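Local coordinates for carbohydrate esterase (Metagenome, PDB 6TKX), which probably removes feruloyl and acetyl groups from complex xylans, as a bifunctional esterase of the alpha/beta hydrolase fold, at residues A45-I50 with D118-G123; A103-V108 with S167-V172; P39-T44 with L74-F79. All coordinates share one frame; numbering follows the deposited sequence.

Interaction 1. Residues A45-I50 with D118-G123; sequences AYKAII and DPSFIG
Ala48 uses both of its backbone polar atoms against strand 121-127. Its N donates to Phe121 O at 3.1 Å, nearly straight at 168°, while its O accepts a more bent bond from Gly123 N at 3.0 Å. Ile50 N continues the pattern to Gly123 O at 2.8 Å, which fixes a parallel register of Ala48 with Ile122 and Ile49 with Gly123. The axes of 46-50 and 121-123 run at 22° to each other, a pairing inside the mainly parallel central sheet of an alpha/beta hydrolase.

Packing is tight here. On one face of the sheet Ile49 CD1 meets the edge of the Phe121 ring, near its plane, 3.8 Å from CE1. The same methyl lies by Gly123 CA and would clash with any CB on that residue. Phe121 CG stands anti to the backbone N (chi1 -180°), which carries the ring across to Ile49, and Phe286 of helix 276-291 packs on both side chains. On the other face Ile50 CD1 approaches Ile122 CG2 at 4.0 Å, with Ile105 and Val108 of helix 96-110 against Ile50.

The end at Asp118, where the chain turns a corner at Ser120, is looser and partly exposed. Asp118 N reaches Tyr46 O at 2.6 Å, from well above the carbonyl plane. Lys47 lies alongside Asp118, its extended side chain crossing that of Phe121 at about a right angle, CG touching Phe121 CB. However, Lys47 NZ stays 5.0 Å from Asp118 OD1 and bonds to Ser290 O instead. Asp118 OD2 accepts from Ser120 N, making an Asx turn. Attraction between the Lys47 and Asp118 charges is probably modest at this separation: backbone bonds join the strands, while the carboxylate shapes the corner and the ammonium ties the strand to the C-terminal helix.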
loop_
_atom_site.group_PDB
_atom_site.type_symbol
_atom_site.label_atom_id
_atom_site.label_comp_id
_atom_site.label_asym_id
_atom_site.label_seq_id
_atom_site.Cartn_x
_atom_site.Cartn_y
_atom_site.Cartn_z
ATOM N N ALA A 45 7.781 -0.301 23.007
ATOM C CA ALA A 45 7.951 -0.318 21.570
ATOM C C ALA A 45 6.692 -0.880 20.928
ATOM O O ALA A 45 5.995 -1.735 21.494
ATOM C CB ALA A 45 9.158 -1.158 21.163
ATOM N N TYR A 46 6.410 -0.379 19.736
ATOM C CA TYR A 46 5.340 -0.910 18.908
ATOM C C TYR A 46 5.926 -1.312 17.571
ATOM O O TYR A 46 6.681 -0.543 16.965
ATOM C CB TYR A 46 4.230 0.112 18.693
ATOM C CG TYR A 46 3.789 0.763 19.974
ATOM C CD1 TYR A 46 2.827 0.172 20.779
ATOM C CD2 TYR A 46 4.350 1.951 20.379
ATOM C CE1 TYR A 46 2.432 0.760 21.947
ATOM C CE2 TYR A 46 3.951 2.554 21.542
ATOM C CZ TYR A 46 2.995 1.959 22.324
ATOM O OH TYR A 46 2.605 2.581 23.492
ATOM N N LYS A 47 5.591 -2.515 17.134
ATOM C CA LYS A 47 5.794 -2.874 15.737
ATOM C C LYS A 47 4.865 -2.028 14.862
ATOM O O LYS A 47 3.811 -1.559 15.307
ATOM C CB LYS A 47 5.571 -4.374 15.558
ATOM C CG LYS A 47 6.693 -5.182 16.228
ATOM C CD LYS A 47 6.285 -6.587 16.620
ATOM C CE LYS A 47 7.521 -7.433 17.024
ATOM N NZ LYS A 47 7.156 -8.829 17.434
ATOM N N ALA A 48 5.287 -1.809 13.622
ATOM C CA ALA A 48 4.744 -0.758 12.772
ATOM C C ALA A 48 4.009 -1.321 11.556
ATOM O O ALA A 48 4.419 -2.332 10.978
ATOM C CB ALA A 48 5.876 0.169 12.315
ATOM N N ILE A 49 2.919 -0.649 11.182
ATOM C CA ILE A 49 2.138 -0.938 9.981
ATOM C C ILE A 49 2.010 0.369 9.214
ATOM O O ILE A 49 1.463 1.345 9.748
ATOM C CB ILE A 49 0.731 -1.490 10.302
ATOM C CG1 ILE A 49 0.775 -2.765 11.153
ATOM C CG2 ILE A 49 -0.084 -1.734 9.004
ATOM C CD1 ILE A 49 1.198 -4.019 10.414
ATOM N N ILE A 50 2.514 0.399 7.978
ATOM C CA ILE A 50 2.334 1.540 7.085
ATOM C C ILE A 50 1.046 1.368 6.287
ATOM O O ILE A 50 0.723 0.260 5.822
ATOM C CB ILE A 50 3.539 1.695 6.148
ATOM C CG1 ILE A 50 4.759 2.108 6.960
ATOM C CG2 ILE A 50 3.212 2.677 5.059
ATOM C CD1 ILE A 50 6.025 2.266 6.139
ATOM N N ASP A 118 9.306 -0.346 17.186
ATOM C CA ASP A 118 10.206 -1.458 16.934
ATOM C C ASP A 118 10.286 -1.776 15.436
ATOM O O ASP A 118 9.304 -2.267 14.857
ATOM C CB ASP A 118 9.727 -2.687 17.703
ATOM C CG ASP A 118 10.585 -3.868 17.443
ATOM O OD1 ASP A 118 10.245 -4.970 17.907
ATOM O OD2 ASP A 118 11.612 -3.674 16.761
ATOM N N PRO A 119 11.433 -1.553 14.781
ATOM C CA PRO A 119 11.539 -1.819 13.339
ATOM C C PRO A 119 11.778 -3.285 12.994
ATOM O O PRO A 119 11.853 -3.632 11.812
ATOM C CB PRO A 119 12.730 -0.938 12.926
ATOM C CG PRO A 119 13.504 -0.686 14.226
ATOM C CD PRO A 119 12.761 -1.299 15.362
ATOM N N SER A 120 11.891 -4.140 14.000
ATOM C CA SER A 120 11.800 -5.585 13.874
ATOM C C SER A 120 10.697 -6.024 12.914
ATOM O O SER A 120 10.781 -7.109 12.328
ATOM C CB SER A 120 11.564 -6.168 15.278
ATOM O OG SER A 120 11.141 -7.514 15.271
ATOM N N PHE A 121 9.652 -5.214 12.763
ATOM C CA PHE A 121 8.540 -5.575 11.890
ATOM C C PHE A 121 7.896 -4.315 11.330
ATOM O O PHE A 121 7.418 -3.466 12.089
ATOM C CB PHE A 121 7.510 -6.402 12.645
ATOM C CG PHE A 121 6.341 -6.821 11.810
ATOM C CD1 PHE A 121 5.233 -5.998 11.671
ATOM C CD2 PHE A 121 6.342 -8.032 11.161
ATOM C CE1 PHE A 121 4.149 -6.384 10.912
ATOM C CE2 PHE A 121 5.261 -8.425 10.403
ATOM C CZ PHE A 121 4.157 -7.600 10.287
ATOM N N ILE A 122 7.866 -4.207 10.006
ATOM C CA ILE A 122 7.226 -3.090 9.312
ATOM C C ILE A 122 6.325 -3.696 8.241
ATOM O O ILE A 122 6.771 -3.970 7.125
ATOM C CB ILE A 122 8.246 -2.121 8.703
ATOM C CG1 ILE A 122 9.200 -1.631 9.805
ATOM C CG2 ILE A 122 7.548 -0.956 7.953
ATOM C CD1 ILE A 122 10.071 -0.475 9.355
ATOM N N GLY A 123 5.046 -3.958 8.593
ATOM C CA GLY A 123 4.038 -4.350 7.619
ATOM C C GLY A 123 3.476 -3.173 6.789
ATOM O O GLY A 123 3.683 -1.986 7.085
#

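Interaction 2. Residues A103-V108 with S167-V172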
loop_
_atom_site.group_PDB
_atom_site.type_symbol
_atom_site.label_atom_id
_atom_site.label_comp_id
_atom_site.label_asym_id
_atom_site.label_seq_id
_atom_site.Cartn_x
_atom_site.Cartn_y
_atom_site.Cartn_z
ATOM N N ALA A 103 10.854 5.596 0.053
ATOM C CA ALA A 103 11.393 6.659 0.897
ATOM C C ALA A 103 10.690 6.719 2.250
ATOM O O ALA A 103 11.334 6.874 3.297
ATOM C CB ALA A 103 11.268 7.994 0.167
ATOM N N ALA A 104 9.363 6.586 2.249
ATOM C CA ALA A 104 8.631 6.638 3.502
ATOM C C ALA A 104 9.072 5.500 4.395
ATOM O O ALA A 104 9.178 5.648 5.621
ATOM C CB ALA A 104 7.126 6.592 3.230
ATOM N N ILE A 105 9.376 4.360 3.786
ATOM C CA ILE A 105 9.758 3.185 4.559
ATOM C C ILE A 105 11.143 3.385 5.175
ATOM O O ILE A 105 11.379 3.063 6.347
ATOM C CB ILE A 105 9.704 1.929 3.667
ATOM C CG1 ILE A 105 8.281 1.750 3.113
ATOM C CG2 ILE A 105 10.092 0.673 4.420
ATOM C CD1 ILE A 105 7.862 0.297 2.839
ATOM N N ARG A 106 12.083 3.888 4.389
ATOM C CA ARG A 106 13.402 4.147 4.949
ATOM C C ARG A 106 13.277 5.124 6.103
ATOM O O ARG A 106 13.948 4.975 7.127
ATOM C CB ARG A 106 14.333 4.694 3.882
ATOM C CG ARG A 106 14.301 3.878 2.615
ATOM C CD ARG A 106 15.435 4.175 1.730
ATOM N NE ARG A 106 15.347 5.466 1.050
ATOM C CZ ARG A 106 14.747 5.657 -0.117
ATOM N NH1 ARG A 106 14.159 4.641 -0.715
ATOM N NH2 ARG A 106 14.727 6.858 -0.677
ATOM N N TYR A 107 12.380 6.107 5.965
ATOM C CA TYR A 107 12.165 7.051 7.049
ATOM C C TYR A 107 11.709 6.330 8.309
ATOM O O TYR A 107 12.311 6.474 9.383
ATOM C CB TYR A 107 11.144 8.114 6.649
ATOM C CG TYR A 107 11.046 9.207 7.698
ATOM C CD1 TYR A 107 10.277 9.027 8.853
ATOM C CD2 TYR A 107 11.755 10.387 7.555
ATOM C CE1 TYR A 107 10.204 10.013 9.837
ATOM C CE2 TYR A 107 11.709 11.367 8.535
ATOM C CZ TYR A 107 10.922 11.183 9.684
ATOM O OH TYR A 107 10.858 12.180 10.670
ATOM N N VAL A 108 10.638 5.554 8.204
ATOM C CA VAL A 108 10.113 4.912 9.408
ATOM C C VAL A 108 11.189 4.023 10.039
ATOM O O VAL A 108 11.475 4.124 11.238
ATOM C CB VAL A 108 8.814 4.146 9.098
ATOM C CG1 VAL A 108 8.341 3.349 10.313
ATOM C CG2 VAL A 108 7.685 5.127 8.645
ATOM N N SER A 167 14.687 -0.474 2.633
ATOM C CA SER A 167 13.367 -0.003 2.233
ATOM C C SER A 167 12.371 -1.151 2.114
ATOM O O SER A 167 11.386 -1.047 1.374
ATOM C CB SER A 167 13.448 0.779 0.925
ATOM O OG SER A 167 13.857 -0.052 -0.146
ATOM N N HIS A 168 12.566 -2.206 2.895
ATOM C CA HIS A 168 11.769 -3.415 2.783
ATOM C C HIS A 168 10.624 -3.488 3.775
ATOM O O HIS A 168 10.619 -2.838 4.828
ATOM C CB HIS A 168 12.644 -4.670 2.959
ATOM C CG HIS A 168 13.212 -4.860 4.333
ATOM N ND1 HIS A 168 14.430 -4.326 4.717
ATOM C CD2 HIS A 168 12.768 -5.583 5.391
ATOM C CE1 HIS A 168 14.686 -4.679 5.967
ATOM N NE2 HIS A 168 13.697 -5.449 6.397
ATOM N N VAL A 169 9.665 -4.347 3.438
ATOM C CA VAL A 169 8.474 -4.562 4.247
ATOM C C VAL A 169 8.394 -6.041 4.559
ATOM O O VAL A 169 8.865 -6.882 3.794
ATOM C CB VAL A 169 7.181 -4.090 3.543
ATOM C CG1 VAL A 169 7.324 -2.652 3.153
ATOM C CG2 VAL A 169 6.894 -4.960 2.264
ATOM N N ASP A 170 7.716 -6.364 5.648
ATOM C CA ASP A 170 7.738 -7.728 6.145
ATOM C C ASP A 170 6.444 -8.483 5.935
ATOM O O ASP A 170 6.409 -9.684 6.197
ATOM C CB ASP A 170 8.093 -7.764 7.648
ATOM C CG ASP A 170 9.474 -7.145 7.944
ATOM O OD1 ASP A 170 9.530 -6.383 8.935
ATOM O OD2 ASP A 170 10.470 -7.401 7.186
ATOM N N ALA A 171 5.387 -7.822 5.474
ATOM C CA ALA A 171 4.098 -8.478 5.307
ATOM C C ALA A 171 3.178 -7.470 4.648
ATOM O O ALA A 171 3.383 -6.261 4.804
ATOM C CB ALA A 171 3.508 -8.960 6.634
ATOM N N VAL A 172 2.179 -7.972 3.898
ATOM C CA VAL A 172 1.327 -7.141 3.049
ATOM C C VAL A 172 -0.134 -7.526 3.226
ATOM O O VAL A 172 -0.492 -8.711 3.176
ATOM C CB VAL A 172 1.744 -7.254 1.564
ATOM C CG1 VAL A 172 0.807 -6.440 0.620
ATOM C CG2 VAL A 172 3.141 -6.789 1.419
#
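Ile105 pushes its CG2 methyl against the backbone of the loop entering strand 172-175, 3.6 Å from His168 O and 3.7 Å from Ser167 C. CG2 stands anti to the backbone N of Ile105, which leaves CG1 to carry CD1 toward the CG1 methyl of Val169; the modelled gap there is too short to trust, so only their general nearness can be read. At the next residue, Arg106 CG lies 3.6 Å from Ser167 CB. No hydrogen bond links the two segments, so the contact rests on van der Waals packing. In the alpha/beta hydrolase architecture, helix 96-110 covers one face of the central sheet, and Ile105 fills the angle between that sheet and the loop by also touching Ile50 and Ile124. With an alanine here, the lost methyls would probably open a gap beside the His168 carbonyl and take away part of the packing on Ile50 and Ile124. Farther out, the bend of Arg106 at chi3 (-73°) folds its guanidinium back over Ala103 CA, 3.6 Å from the plane, and NH1 and NH2 bind Glu156 O and Leu159 O. Arg109 NH1 holds His168 O, and Asn141 ND2 holds Val169 O.

Interaction 3. Residues P39-T44 with L74-F79; sequences PKEQKT and LLKAGF
Pro39 lays its ring against the C-terminal end of helix 63-77, with CB 3.3 Å from Leu75 O in the last turn and CG 3.4 Å from Phe79 O just beyond it. Both oxygens lie on the same side of the ring, and Leu75 CD2 comes under that face toward the N-CD bond, 4.0 Å from Pro39 CD. Between the two carbonyls the chain leaves the helix by a Schellman motif, with Gly78 at a positive phi of 120° and Phe79 N bonded to Leu74 O at 3.1 Å. A CB on Gly78 would be jammed against the preceding carbonyl and crowd Lys43 NZ.

On the exposed side, Glu41 and Lys76 cross obliquely. Lys76 begins by leading away, CG anti to the backbone N, then bends at chi2 (84°) and chi4 to bring NZ back to Glu41 OE2 at 3.0 Å. The ammonium arrives from above the carboxylate plane, 57° out of it. Lys43 bends at chi3 toward the same helix end, but its NZ remains 3.7 Å from Gly78 O, too far for a bond.

The nonpolar proline ring thus forms the buried part, whereas the salt bridge lies on the solvent side; with Glu41 poorly ordered, that pairing is likely to be weak.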
loop_
_atom_site.group_PDB
_atom_site.type_symbol
_atom_site.label_atom_id
_atom_site.label_comp_id
_atom_site.label_asym_id
_atom_site.label_seq_id
_atom_site.Cartn_x
_atom_site.Cartn_y
_atom_site.Cartn_z
ATOM N N PRO A 39 -0.513 3.191 19.782
ATOM C CA PRO A 39 -1.750 2.760 20.438
ATOM C C PRO A 39 -1.999 3.438 21.782
ATOM O O PRO A 39 -1.098 3.995 22.421
ATOM C CB PRO A 39 -1.544 1.246 20.613
ATOM C CG PRO A 39 -0.627 0.861 19.529
ATOM C CD PRO A 39 0.248 2.056 19.232
ATOM N N LYS A 40 -3.266 3.362 22.208
ATOM C CA LYS A 40 -3.650 3.758 23.563
ATOM C C LYS A 40 -2.936 2.895 24.593
ATOM O O LYS A 40 -2.188 3.402 25.434
ATOM C CB LYS A 40 -5.176 3.667 23.732
ATOM C CG LYS A 40 -5.723 4.179 25.088
ATOM C CD LYS A 40 -7.246 4.382 25.081
ATOM C CE LYS A 40 -7.874 4.373 26.492
ATOM N NZ LYS A 40 -7.721 5.656 27.211
ATOM N N GLU A 41 -3.141 1.583 24.532
ATOM C CA GLU A 41 -2.414 0.680 25.413
ATOM C C GLU A 41 -0.927 0.942 25.229
ATOM O O GLU A 41 -0.328 0.507 24.242
ATOM C CB GLU A 41 -2.766 -0.780 25.140
ATOM C CG GLU A 41 -4.180 -1.180 25.590
ATOM C CD GLU A 41 -5.258 -0.806 24.584
ATOM O OE1 GLU A 41 -4.918 -0.378 23.462
ATOM O OE2 GLU A 41 -6.452 -0.945 24.918
ATOM N N GLN A 42 -0.328 1.670 26.170
ATOM C CA GLN A 42 1.037 2.146 26.004
ATOM C C GLN A 42 2.039 1.025 26.273
ATOM O O GLN A 42 1.831 0.180 27.145
ATOM C CB GLN A 42 1.315 3.340 26.930
ATOM C CG GLN A 42 0.384 4.554 26.700
ATOM C CD GLN A 42 0.808 5.821 27.472
ATOM O OE1 GLN A 42 1.991 6.002 27.793
ATOM N NE2 GLN A 42 -0.163 6.701 27.767
ATOM N N LYS A 43 3.118 1.013 25.482
ATOM C CA LYS A 43 4.184 0.029 25.600
ATOM C C LYS A 43 5.506 0.720 25.275
ATOM O O LYS A 43 5.556 1.901 24.893
ATOM C CB LYS A 43 4.002 -1.193 24.676
ATOM C CG LYS A 43 2.638 -1.875 24.737
ATOM C CD LYS A 43 2.576 -3.192 23.922
ATOM C CE LYS A 43 2.270 -3.008 22.412
ATOM N NZ LYS A 43 1.862 -4.325 21.803
ATOM N N THR A 44 6.587 -0.036 25.450
ATOM C CA THR A 44 7.925 0.509 25.266
ATOM C C THR A 44 8.249 0.663 23.797
ATOM O O THR A 44 8.942 1.610 23.394
ATOM C CB THR A 44 8.958 -0.410 25.915
ATOM O OG1 THR A 44 8.404 -0.978 27.108
ATOM C CG2 THR A 44 10.215 0.373 26.241
ATOM N N LEU A 74 -5.922 -1.211 13.687
ATOM C CA LEU A 74 -4.479 -1.468 13.772
ATOM C C LEU A 74 -3.889 -0.969 15.101
ATOM O O LEU A 74 -3.064 -1.653 15.723
ATOM C CB LEU A 74 -3.755 -0.823 12.582
ATOM C CG LEU A 74 -4.056 -1.429 11.196
ATOM C CD1 LEU A 74 -3.368 -0.735 10.030
ATOM C CD2 LEU A 74 -3.713 -2.912 11.212
ATOM N N LEU A 75 -4.276 0.241 15.528
ATOM C CA LEU A 75 -3.939 0.735 16.860
ATOM C C LEU A 75 -4.442 -0.196 17.952
ATOM O O LEU A 75 -3.694 -0.536 18.868
ATOM C CB LEU A 75 -4.504 2.143 17.041
ATOM C CG LEU A 75 -3.839 3.115 16.057
ATOM C CD1 LEU A 75 -4.615 4.402 15.937
ATOM C CD2 LEU A 75 -2.380 3.409 16.473
ATOM N N LYS A 76 -5.707 -0.625 17.881
ATOM C CA LYS A 76 -6.238 -1.460 18.956
ATOM C C LYS A 76 -5.573 -2.826 18.978
ATOM O O LYS A 76 -5.440 -3.431 20.046
ATOM C CB LYS A 76 -7.748 -1.608 18.829
ATOM C CG LYS A 76 -8.401 -2.421 19.948
ATOM C CD LYS A 76 -8.700 -1.587 21.190
ATOM C CE LYS A 76 -8.951 -2.454 22.440
ATOM N NZ LYS A 76 -7.691 -2.970 23.069
ATOM N N ALA A 77 -5.157 -3.325 17.815
ATOM C CA ALA A 77 -4.405 -4.566 17.735
ATOM C C ALA A 77 -3.001 -4.457 18.335
ATOM O O ALA A 77 -2.396 -5.486 18.632
ATOM C CB ALA A 77 -4.320 -4.996 16.261
ATOM N N GLY A 78 -2.443 -3.255 18.454
ATOM C CA GLY A 78 -1.193 -3.045 19.170
ATOM C C GLY A 78 -0.086 -2.462 18.337
ATOM O O GLY A 78 1.045 -2.332 18.840
ATOM N N PHE A 79 -0.349 -2.141 17.069
ATOM C CA PHE A 79 0.664 -1.647 16.157
ATOM C C PHE A 79 0.648 -0.125 16.102
ATOM O O PHE A 79 -0.414 0.505 16.112
ATOM C CB PHE A 79 0.460 -2.189 14.715
ATOM C CG PHE A 79 0.484 -3.686 14.619
ATOM C CD1 PHE A 79 -0.672 -4.426 14.834
ATOM C CD2 PHE A 79 1.664 -4.353 14.320
ATOM C CE1 PHE A 79 -0.656 -5.813 14.779
ATOM C CE2 PHE A 79 1.688 -5.751 14.247
ATOM C CZ PHE A 79 0.519 -6.477 14.486
#

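Interaction 1 lies between the other two and touches both. Toward interaction 2, with centres 9 Å apart, Ile122 N and Asp170 OD1 form a probable hydrogen bond at 2.9 Å, so the loop 167-172 meets the sheet directly. Toward interaction 3, with centres 11 Å apart, Tyr46 CD1 packs 3.5 Å from Pro39 CD, and Ile49 CG1 lies 3.6 Å from Phe79 CG. Interactions 2 and 3 do not touch, their nearest atoms being about 8 Å apart. Strand 121-127, central to interaction 1, runs on to a probable nucleophile elbow at Ser128, where Asp237 and His269 complete a likely catalytic triad.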